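Local coordinates for cysteine hydrolase (PDB 3IRV), which belongs to the isochorismatase-like cysteine hydrolase family and is probably a hydrolase, at residues L70-G78 / D92-E103; L21-M30 / R137-T147. All coordinates share one frame; numbering follows the deposited sequence. Where two conformers were deposited one is given.

Contact 1 of 2, residues L70-G78 / D92-E103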
loop_
_atom_site.group_PDB
_atom_site.type_symbol
_atom_site.label_atom_id
_atom_site.label_comp_id
_atom_site.label_asym_id
_atom_site.label_seq_id
_atom_site.Cartn_x
_atom_site.Cartn_y
_atom_site.Cartn_z
ATOM N N LEU A 70 0.537 9.985 -14.380
ATOM C CA LEU A 70 -0.705 9.326 -13.977
ATOM C C LEU A 70 -1.733 10.414 -13.691
ATOM O O LEU A 70 -1.389 11.479 -13.137
ATOM C CB LEU A 70 -0.516 8.536 -12.682
ATOM C CG LEU A 70 0.557 7.451 -12.748
ATOM C CD1 LEU A 70 0.557 6.693 -11.433
ATOM C CD2 LEU A 70 0.339 6.517 -13.941
ATOM N N ARG A 71 -2.982 10.161 -14.068
ATOM C CA ARG A 71 -4.086 11.042 -13.696
ATOM C C ARG A 71 -5.201 10.217 -13.098
ATOM O O ARG A 71 -5.567 9.172 -13.662
ATOM C CB ARG A 71 -4.636 11.780 -14.924
ATOM C CG ARG A 71 -3.580 12.609 -15.672
ATOM C CD ARG A 71 -4.207 13.454 -16.809
ATOM N NE ARG A 71 -4.972 12.603 -17.736
ATOM C CZ ARG A 71 -5.606 13.052 -18.815
ATOM N NH1 ARG A 71 -5.572 14.341 -19.106
ATOM N NH2 ARG A 71 -6.290 12.206 -19.591
ATOM N N HIS A 72 -5.743 10.669 -11.965
ATOM C CA HIS A 72 -6.884 10.013 -11.367
ATOM C C HIS A 72 -8.131 10.641 -11.977
ATOM O O HIS A 72 -8.419 11.820 -11.737
ATOM C CB HIS A 72 -6.863 10.200 -9.856
ATOM C CG HIS A 72 -7.809 9.298 -9.120
ATOM N ND1 HIS A 72 -7.834 9.193 -7.740
ATOM C CD2 HIS A 72 -8.748 8.432 -9.578
ATOM C CE1 HIS A 72 -8.750 8.311 -7.385
ATOM N NE2 HIS A 72 -9.321 7.837 -8.478
ATOM N N ILE A 73 -8.833 9.867 -12.799
ATOM C CA ILE A 73 -9.959 10.368 -13.589
ATOM C C ILE A 73 -11.012 9.255 -13.665
ATOM O O ILE A 73 -10.668 8.077 -13.942
ATOM C CB ILE A 73 -9.515 10.727 -15.016
ATOM C CG1 ILE A 73 -8.534 11.913 -15.018
ATOM C CG2 ILE A 73 -10.748 11.121 -15.871
ATOM C CD1 ILE A 73 -8.138 12.373 -16.411
ATOM N N VAL A 74 -12.277 9.626 -13.427
ATOM C CA VAL A 74 -13.412 8.691 -13.556
ATOM C C VAL A 74 -14.417 9.242 -14.573
ATOM O O VAL A 74 -14.330 10.415 -14.968
ATOM C CB VAL A 74 -14.091 8.416 -12.201
ATOM C CG1 VAL A 74 -13.069 7.886 -11.162
ATOM C CG2 VAL A 74 -14.741 9.716 -11.663
ATOM N N ARG A 75 -15.378 8.414 -14.999
ATOM C CA ARG A 75 -16.269 8.814 -16.087
ATOM C C ARG A 75 -17.173 9.963 -15.666
ATOM O O ARG A 75 -17.441 10.860 -16.481
ATOM C CB ARG A 75 -17.106 7.624 -16.541
ATOM C CG ARG A 75 -16.328 6.666 -17.454
ATOM C CD ARG A 75 -16.869 5.228 -17.375
ATOM N NE ARG A 75 -16.100 4.333 -18.252
ATOM C CZ ARG A 75 -14.930 3.777 -17.932
ATOM N NH1 ARG A 75 -14.381 4.019 -16.757
ATOM N NH2 ARG A 75 -14.286 2.995 -18.816
ATOM N N GLY A 76 -17.602 9.944 -14.401
ATOM C CA GLY A 76 -18.528 10.943 -13.898
ATOM C C GLY A 76 -19.939 10.454 -13.644
ATOM O O GLY A 76 -20.720 11.144 -12.938
ATOM N N ASP A 77 -20.296 9.292 -14.206
ATOM C CA ASP A 77 -21.660 8.763 -14.067
ATOM C C ASP A 77 -21.800 7.737 -12.944
ATOM O O ASP A 77 -22.872 7.166 -12.773
ATOM C CB ASP A 77 -22.187 8.181 -15.402
ATOM C CG ASP A 77 -21.371 7.006 -15.905
ATOM O OD1 ASP A 77 -20.404 6.572 -15.229
ATOM O OD2 ASP A 77 -21.720 6.491 -17.004
ATOM N N GLY A 78 -20.713 7.476 -12.215
ATOM C CA GLY A 78 -20.744 6.472 -11.146
ATOM C C GLY A 78 -20.581 5.021 -11.593
ATOM O O GLY A 78 -20.529 4.110 -10.741
ATOM N N ASP A 92 -17.513 11.497 -8.076
ATOM C CA ASP A 92 -17.993 11.577 -9.471
ATOM C C ASP A 92 -18.133 13.007 -9.957
ATOM O O ASP A 92 -18.250 13.239 -11.169
ATOM C CB ASP A 92 -19.304 10.808 -9.697
ATOM C CG ASP A 92 -19.165 9.318 -9.397
ATOM O OD1 ASP A 92 -18.066 8.747 -9.602
ATOM O OD2 ASP A 92 -20.142 8.720 -8.927
ATOM N N GLN A 93 -18.160 13.946 -9.016
ATOM C CA GLN A 93 -18.336 15.363 -9.329
ATOM C C GLN A 93 -17.047 16.160 -9.262
ATOM O O GLN A 93 -17.057 17.363 -9.532
ATOM C CB GLN A 93 -19.338 15.994 -8.354
ATOM C CG GLN A 93 -20.807 15.668 -8.680
ATOM C CD GLN A 93 -21.207 14.267 -8.276
ATOM O OE1 GLN A 93 -20.979 13.846 -7.135
ATOM N NE2 GLN A 93 -21.802 13.529 -9.213
ATOM N N ILE A 94 -15.966 15.533 -8.808
ATOM C CA ILE A 94 -14.678 16.230 -8.713
ATOM C C ILE A 94 -13.546 15.624 -9.545
ATOM O O ILE A 94 -12.611 16.342 -9.923
ATOM C CB ILE A 94 -14.207 16.460 -7.255
ATOM C CG1 ILE A 94 -14.004 15.130 -6.535
ATOM C CG2 ILE A 94 -15.233 17.359 -6.514
ATOM C CD1 ILE A 94 -13.337 15.281 -5.162
ATOM N N LEU A 95 -13.648 14.327 -9.847
ATOM C CA LEU A 95 -12.625 13.654 -10.653
ATOM C C LEU A 95 -13.201 13.187 -12.001
ATOM O O LEU A 95 -12.571 12.408 -12.708
ATOM C CB LEU A 95 -11.990 12.465 -9.896
ATOM C CG LEU A 95 -11.154 12.817 -8.645
ATOM C CD1 LEU A 95 -10.582 11.555 -8.022
ATOM C CD2 LEU A 95 -10.008 13.775 -8.931
ATOM N N ALA A 96 -14.368 13.719 -12.368
ATOM C CA ALA A 96 -15.004 13.375 -13.639
ATOM C C ALA A 96 -14.122 13.825 -14.817
ATOM O O ALA A 96 -13.476 14.879 -14.741
ATOM C CB ALA A 96 -16.361 14.052 -13.722
ATOM N N ARG A 97 -14.109 13.063 -15.915
ATOM C CA ARG A 97 -13.265 13.458 -17.041
ATOM C C ARG A 97 -13.564 14.879 -17.530
ATOM O O ARG A 97 -12.622 15.599 -17.921
ATOM C CB ARG A 97 -13.352 12.472 -18.200
ATOM C CG ARG A 97 -12.286 12.706 -19.279
ATOM C CD ARG A 97 -12.177 11.499 -20.222
ATOM N NE ARG A 97 -11.647 10.293 -19.568
ATOM C CZ ARG A 97 -10.352 10.053 -19.377
ATOM N NH1 ARG A 97 -9.957 8.930 -18.792
ATOM N NH2 ARG A 97 -9.451 10.940 -19.755
ATOM N N HIS A 98 -14.825 15.316 -17.453
ATOM C CA HIS A 98 -15.203 16.659 -17.930
ATOM C C HIS A 98 -14.779 17.771 -16.968
ATOM O O HIS A 98 -14.864 18.961 -17.307
ATOM C CB HIS A 98 -16.717 16.729 -18.170
ATOM C CG HIS A 98 -17.119 17.695 -19.251
ATOM N ND1 HIS A 98 -16.583 18.964 -19.368
ATOM C CD2 HIS A 98 -17.995 17.558 -20.274
ATOM C CE1 HIS A 98 -17.134 19.573 -20.411
ATOM N NE2 HIS A 98 -17.971 18.732 -20.994
ATOM N N ASP A 99 -14.336 17.412 -15.763
ATOM C CA ASP A 99 -13.988 18.446 -14.766
ATOM C C ASP A 99 -12.652 19.095 -15.116
ATOM O O ASP A 99 -11.658 18.388 -15.261
ATOM C CB ASP A 99 -13.882 17.814 -13.390
ATOM C CG ASP A 99 -15.246 17.395 -12.832
ATOM O OD1 ASP A 99 -16.302 17.900 -13.299
ATOM O OD2 ASP A 99 -15.270 16.540 -11.922
ATOM N N PRO A 100 -12.606 20.443 -15.254
ATOM C CA PRO A 100 -11.331 21.091 -15.612
ATOM C C PRO A 100 -10.156 20.743 -14.691
ATOM O O PRO A 100 -9.006 20.736 -15.135
ATOM C CB PRO A 100 -11.638 22.591 -15.460
ATOM C CG PRO A 100 -13.093 22.704 -15.670
ATOM C CD PRO A 100 -13.703 21.429 -15.119
ATOM N N ASP A 101 -10.444 20.489 -13.424
ATOM C CA ASP A 101 -9.364 20.265 -12.467
ATOM C C ASP A 101 -8.692 18.895 -12.532
ATOM O O ASP A 101 -7.701 18.666 -11.811
ATOM C CB ASP A 101 -9.776 20.623 -11.037
ATOM C CG ASP A 101 -9.832 22.152 -10.819
ATOM O OD1 ASP A 101 -9.442 22.946 -11.734
ATOM O OD2 ASP A 101 -10.270 22.572 -9.733
ATOM N N VAL A 102 -9.167 18.014 -13.417
ATOM C CA VAL A 102 -8.444 16.725 -13.577
ATOM C C VAL A 102 -7.206 16.870 -14.460
ATOM O O VAL A 102 -6.422 15.931 -14.593
ATOM C CB VAL A 102 -9.317 15.559 -14.133
ATOM C CG1 VAL A 102 -10.516 15.277 -13.221
ATOM C CG2 VAL A 102 -9.755 15.815 -15.588
ATOM N N GLU A 103 -7.041 18.024 -15.095
ATOM C CA GLU A 103 -5.881 18.225 -15.980
ATOM C C GLU A 103 -4.589 18.413 -15.189
ATOM O O GLU A 103 -4.594 18.989 -14.094
ATOM C CB GLU A 103 -6.113 19.449 -16.881
ATOM C CG GLU A 103 -7.377 19.374 -17.748
ATOM C CD GLU A 103 -7.358 18.231 -18.781
ATOM O OE1 GLU A 103 -6.252 17.778 -19.208
ATOM O OE2 GLU A 103 -8.469 17.768 -19.177
HETATM O O HOH W 1 -3.929 16.702 -18.340
HETATM O O HOH W 2 -8.083 15.464 -20.547
HETATM O O HOH W 3 -6.264 16.424 -21.660
HETATM O O HOH W 4 -11.685 7.592 -17.094
HETATM O O HOH W 5 -17.166 13.464 -17.348
HETATM O O HOH W 6 -17.856 8.081 -12.300
#
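R71 NH1 is gripped from several sides: it forms a salt bridge to E103, NH1 to OE1 3.5 Å, with the two side chains alongside each other, and three waters link it to the same carboxylate, one of them only weakly held by R71. The other nitrogens of R71 face elsewhere: NE pairs with D118, whose carboxylate also forms a salt bridge with R97, so that this acid lies between two arginines that approach each other in the conformer described. Farther along, the backbone N-H of V74 points at the carbonyl oxygen of L95, V74 N to L95 O measuring 2.9 Å in an almost straight bond (172°). A second, weak bond returns from R97 N to V74 O, and together they make a single beta bridge between V74 and A96: two loop segments fastened at one point instead of paired along a strand. A96 to D99 form a type I turn, and the D99 carboxylate (OD2) accepts the A96 N-H within it. The L95 methyl CD1 sits squarely over the H72 ring, 3.6 Å from the ring centroid, a CH-pi contact. I73 branches two ways. Its CG2, anti to the backbone N, rests over the centre of the R97 guanidinium in that same conformer, while CG1 meets V102 CB at 3.8 Å. One water is shared by G76 N, G78 N and D92 OD1, tying the loop at G76 and G78 to an aspartate that also bonds T81 and pairs with R85. The contact thus folds the loop leaving strand 66-72 against helix 91-94 and the chain that follows it, with strand 115-119 beside R71 and I73, and helix 32-35 packed on L95.

Contact 2 of 2, residues L21-M30 / R137-T147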
loop_
_atom_site.group_PDB
_atom_site.type_symbol
_atom_site.label_atom_id
_atom_site.label_comp_id
_atom_site.label_asym_id
_atom_site.label_seq_id
_atom_site.Cartn_x
_atom_site.Cartn_y
_atom_site.Cartn_z
ATOM N N LEU A 21 17.847 3.348 -20.537
ATOM C CA LEU A 21 17.033 2.572 -21.475
ATOM C C LEU A 21 15.957 1.733 -20.779
ATOM O O LEU A 21 14.942 1.362 -21.387
ATOM C CB LEU A 21 17.913 1.621 -22.303
ATOM C CG LEU A 21 19.067 2.178 -23.138
ATOM C CD1 LEU A 21 19.883 1.021 -23.735
ATOM C CD2 LEU A 21 18.549 3.100 -24.227
ATOM N N ARG A 22 16.203 1.423 -19.509
ATOM C CA ARG A 22 15.307 0.543 -18.782
ATOM C C ARG A 22 14.679 1.236 -17.566
ATOM O O ARG A 22 14.248 0.565 -16.623
ATOM C CB ARG A 22 16.040 -0.738 -18.349
ATOM C CG ARG A 22 16.565 -1.584 -19.523
ATOM C CD ARG A 22 16.939 -2.989 -19.067
ATOM N NE ARG A 22 15.743 -3.753 -18.722
ATOM C CZ ARG A 22 15.745 -4.992 -18.232
ATOM N NH1 ARG A 22 16.910 -5.610 -17.994
ATOM N NH2 ARG A 22 14.593 -5.603 -17.974
ATOM N N THR A 23 14.593 2.565 -17.638
ATOM C CA THR A 23 14.072 3.394 -16.549
ATOM C C THR A 23 12.924 4.277 -17.040
ATOM O O THR A 23 12.933 4.732 -18.191
ATOM C CB THR A 23 15.209 4.282 -15.992
ATOM O OG1 THR A 23 16.279 3.429 -15.576
ATOM C CG2 THR A 23 14.779 5.112 -14.766
ATOM N N ALA A 24 11.933 4.516 -16.172
ATOM C CA ALA A 24 10.924 5.518 -16.465
ATOM C C ALA A 24 10.674 6.368 -15.231
ATOM O O ALA A 24 10.800 5.888 -14.111
ATOM C CB ALA A 24 9.634 4.876 -16.863
ATOM N N VAL A 25 10.250 7.607 -15.467
ATOM C CA VAL A 25 9.789 8.488 -14.383
ATOM C C VAL A 25 8.283 8.459 -14.374
ATOM O O VAL A 25 7.655 8.583 -15.426
ATOM C CB VAL A 25 10.219 9.960 -14.632
ATOM C CG1 VAL A 25 9.549 10.936 -13.632
ATOM C CG2 VAL A 25 11.753 10.058 -14.598
ATOM N N ILE A 26 7.714 8.283 -13.186
ATOM C CA ILE A 26 6.265 8.295 -13.047
ATOM C C ILE A 26 5.850 9.500 -12.196
ATOM O O ILE A 26 6.244 9.640 -11.029
ATOM C CB ILE A 26 5.721 6.995 -12.441
ATOM C CG1 ILE A 26 6.237 5.778 -13.225
ATOM C CG2 ILE A 26 4.184 7.024 -12.429
ATOM C CD1 ILE A 26 5.822 4.458 -12.614
ATOM N N VAL A 27 5.068 10.394 -12.809
ATOM C CA VAL A 27 4.598 11.617 -12.137
ATOM C C VAL A 27 3.153 11.379 -11.693
ATOM O O VAL A 27 2.220 11.348 -12.523
ATOM C CB VAL A 27 4.648 12.845 -13.081
ATOM C CG1 VAL A 27 4.263 14.084 -12.314
ATOM C CG2 VAL A 27 6.071 13.014 -13.711
ATOM N N VAL A 28 2.983 11.157 -10.393
ATOM C CA VAL A 28 1.687 10.719 -9.879
ATOM C C VAL A 28 0.748 11.885 -9.575
ATOM O O VAL A 28 1.017 12.680 -8.650
ATOM C CB VAL A 28 1.874 9.870 -8.607
ATOM C CG1 VAL A 28 0.509 9.333 -8.118
ATOM C CG2 VAL A 28 2.912 8.737 -8.857
ATOM N N ASP A 29 -0.340 11.979 -10.350
ATOM C CA ASP A 29 -1.506 12.800 -10.021
ATOM C C ASP A 29 -1.171 14.279 -9.748
ATOM O O ASP A 29 -1.741 14.899 -8.839
ATOM C CB ASP A 29 -2.261 12.180 -8.836
ATOM C CG ASP A 29 -2.918 10.853 -9.206
ATOM O OD1 ASP A 29 -2.840 10.470 -10.400
ATOM O OD2 ASP A 29 -3.468 10.198 -8.299
ATOM N N MET A 30 -0.275 14.843 -10.555
ATOM C CA MET A 30 -0.013 16.292 -10.456
ATOM C C MET A 30 -1.079 17.099 -11.218
ATOM O O MET A 30 -0.792 17.865 -12.149
ATOM C CB MET A 30 1.448 16.629 -10.789
ATOM C CG MET A 30 2.436 16.094 -9.717
ATOM S SD MET A 30 2.223 16.767 -8.031
ATOM C CE MET A 30 3.026 18.413 -8.318
ATOM N N ARG A 137 8.589 -1.385 -23.259
ATOM C CA ARG A 137 9.882 -0.695 -23.417
ATOM C C ARG A 137 11.025 -1.425 -22.684
ATOM O O ARG A 137 12.158 -0.947 -22.661
ATOM C CB ARG A 137 9.761 0.746 -22.898
ATOM C CG ARG A 137 10.906 1.676 -23.322
ATOM C CD ARG A 137 10.852 2.973 -22.550
ATOM N NE ARG A 137 11.886 3.949 -22.891
ATOM C CZ ARG A 137 11.780 4.847 -23.868
ATOM N NH1 ARG A 137 10.691 4.886 -24.642
ATOM N NH2 ARG A 137 12.773 5.702 -24.079
ATOM N N ASP A 138 10.702 -2.565 -22.067
ATOM C CA ASP A 138 11.628 -3.359 -21.257
ATOM C C ASP A 138 12.121 -2.573 -20.033
ATOM O O ASP A 138 13.278 -2.740 -19.599
ATOM C CB ASP A 138 12.828 -3.890 -22.072
ATOM C CG ASP A 138 13.466 -5.140 -21.449
ATOM O OD1 ASP A 138 12.803 -5.870 -20.663
ATOM O OD2 ASP A 138 14.654 -5.377 -21.753
ATOM N N VAL A 139 11.268 -1.694 -19.505
ATOM C CA VAL A 139 11.647 -0.938 -18.306
ATOM C C VAL A 139 11.499 -1.829 -17.086
ATOM O O VAL A 139 10.508 -2.555 -16.973
ATOM C CB VAL A 139 10.744 0.298 -18.142
ATOM C CG1 VAL A 139 10.874 0.906 -16.739
ATOM C CG2 VAL A 139 11.061 1.315 -19.243
ATOM N N ASP A 140 12.489 -1.785 -16.191
ATOM C CA ASP A 140 12.371 -2.516 -14.915
ATOM C C ASP A 140 12.658 -1.642 -13.689
ATOM O O ASP A 140 12.680 -2.134 -12.551
ATOM C CB ASP A 140 13.248 -3.780 -14.906
ATOM C CG ASP A 140 14.739 -3.476 -14.795
ATOM O OD1 ASP A 140 15.156 -2.306 -14.903
ATOM O OD2 ASP A 140 15.518 -4.443 -14.607
ATOM N N THR A 141 12.883 -0.354 -13.939
ATOM C CA THR A 141 13.211 0.576 -12.874
ATOM C C THR A 141 12.334 1.806 -13.021
ATOM O O THR A 141 12.246 2.390 -14.117
ATOM C CB THR A 141 14.697 0.964 -12.936
ATOM O OG1 THR A 141 15.490 -0.232 -12.899
ATOM C CG2 THR A 141 15.059 1.894 -11.758
ATOM N N ILE A 142 11.653 2.181 -11.938
ATOM C CA ILE A 142 10.762 3.351 -11.969
ATOM C C ILE A 142 11.094 4.350 -10.864
ATOM O O ILE A 142 11.357 3.958 -9.725
ATOM C CB ILE A 142 9.255 2.956 -11.922
ATOM C CG1 ILE A 142 8.906 2.148 -10.654
ATOM C CG2 ILE A 142 8.840 2.164 -13.189
ATOM C CD1 ILE A 142 7.392 1.805 -10.523
ATOM N N ILE A 143 11.046 5.639 -11.219
ATOM C CA ILE A 143 11.316 6.729 -10.273
ATOM C C ILE A 143 9.969 7.393 -10.010
ATOM O O ILE A 143 9.340 7.868 -10.966
ATOM C CB ILE A 143 12.263 7.769 -10.928
ATOM C CG1 ILE A 143 13.623 7.104 -11.204
ATOM C CG2 ILE A 143 12.439 9.001 -10.036
ATOM C CD1 ILE A 143 14.517 7.911 -12.159
ATOM N N VAL A 144 9.534 7.447 -8.744
ATOM C CA VAL A 144 8.173 7.882 -8.426
ATOM C C VAL A 144 8.215 9.240 -7.734
ATOM O O VAL A 144 8.987 9.430 -6.771
ATOM C CB VAL A 144 7.451 6.847 -7.531
ATOM C CG1 VAL A 144 6.089 7.378 -7.052
ATOM C CG2 VAL A 144 7.286 5.513 -8.299
ATOM N N CYS A 145 7.422 10.172 -8.262
ATOM C CA CYS A 145 7.208 11.476 -7.642
ATOM C C CYS A 145 5.744 11.866 -7.789
ATOM O O CYS A 145 5.000 11.198 -8.528
ATOM C CB CYS A 145 8.113 12.514 -8.301
ATOM S SG CYS A 145 7.757 12.766 -10.099
ATOM N N GLY A 146 5.318 12.917 -7.079
ATOM C CA GLY A 146 3.931 13.387 -7.178
ATOM C C GLY A 146 3.202 13.401 -5.855
ATOM O O GLY A 146 3.812 13.676 -4.847
ATOM N N THR A 147 1.889 13.105 -5.862
ATOM C CA THR A 147 1.074 13.215 -4.645
ATOM C C THR A 147 -0.074 12.167 -4.755
ATOM O O THR A 147 -0.447 11.820 -5.878
ATOM C CB THR A 147 0.521 14.693 -4.495
ATOM O OG1 THR A 147 0.099 14.956 -3.145
ATOM C CG2 THR A 147 -0.673 14.946 -5.446
HETATM O O HOH W 7 14.819 -0.776 -23.048
HETATM O O HOH W 8 11.351 -5.300 -18.147
HETATM O O HOH W 9 13.230 5.050 -20.857
HETATM O O HOH W 10 17.722 1.121 -14.379
HETATM O O HOH W 11 -3.556 11.406 -5.812
#
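R22 lies between two aspartates, its guanidinium covered on one face by D138 and on the opposite face by D140, yet neither carboxylate receives an N-H from it. D140 OD2 is centred over the plane, 3.7 Å from R22 CZ, and the two flat groups are stacked only 16° apart; D138 OD1 approaches R22 NH2 at 3.2 Å from well out of the plane. Both salt bridges rest on charge alone, the D138 pair being the closer and the D140 pair long. The directional bond goes instead to the main chain, R22 NE to D138 O at 2.8 Å, with the oxygen in the guanidinium plane, and the bend at chi3 (70°) helps lay the group there. D138 belongs to a Schellman motif, so the bond ties R22 to the end of helix 130-136. The backbone oxygen of R22 is gripped twice, by D140 N and T141 N, where the chain turns into the strand. From there a parallel ladder runs on, T141 O, A24 O, I143 O, I26 O and C145 O serving successive N-H groups, with I26 N to I143 O 2.8 Å and practically straight. Side chains alternate between the faces: the methyl ends of I26 and I142 meet at 3.7 Å (CD1 to CD1), while V27 CG2 touches C145 SG at 4.0 Å on the other. At the far end G146 has backbone angles suited to glycine, and V28 O accepts T147 N. These are adjacent strands of the central parallel sheet in the alpha/beta isochorismatase-like fold: 66-72 pairs with 23-28 on its other edge, 166-170 flanks 141-147, helix 50-62 covers V25, V27 and C145, and helix 149-162 touches V28 and V144.

How the contacts relate
The two contacts show how one parallel sheet supports both a buried centre and a peripheral loop. Their centres lie about 22 Å apart, contact 2 about 8 Å from the centre of the chain and contact 1 about 17 Å. Strands 23-28 and 66-72 are neighbours in the sheet and connect them directly: L70 probably hydrogen-bonds to V27 and D29. In sequence 21-30 comes first, then 70-78 and 92-103, and finally 137-147, so both halves of contact 1 fall within the interval that contact 2 closes. The sheet therefore joins distant parts of the sequence, whereas contact 1 shapes a local excursion from the C-terminal end of one strand.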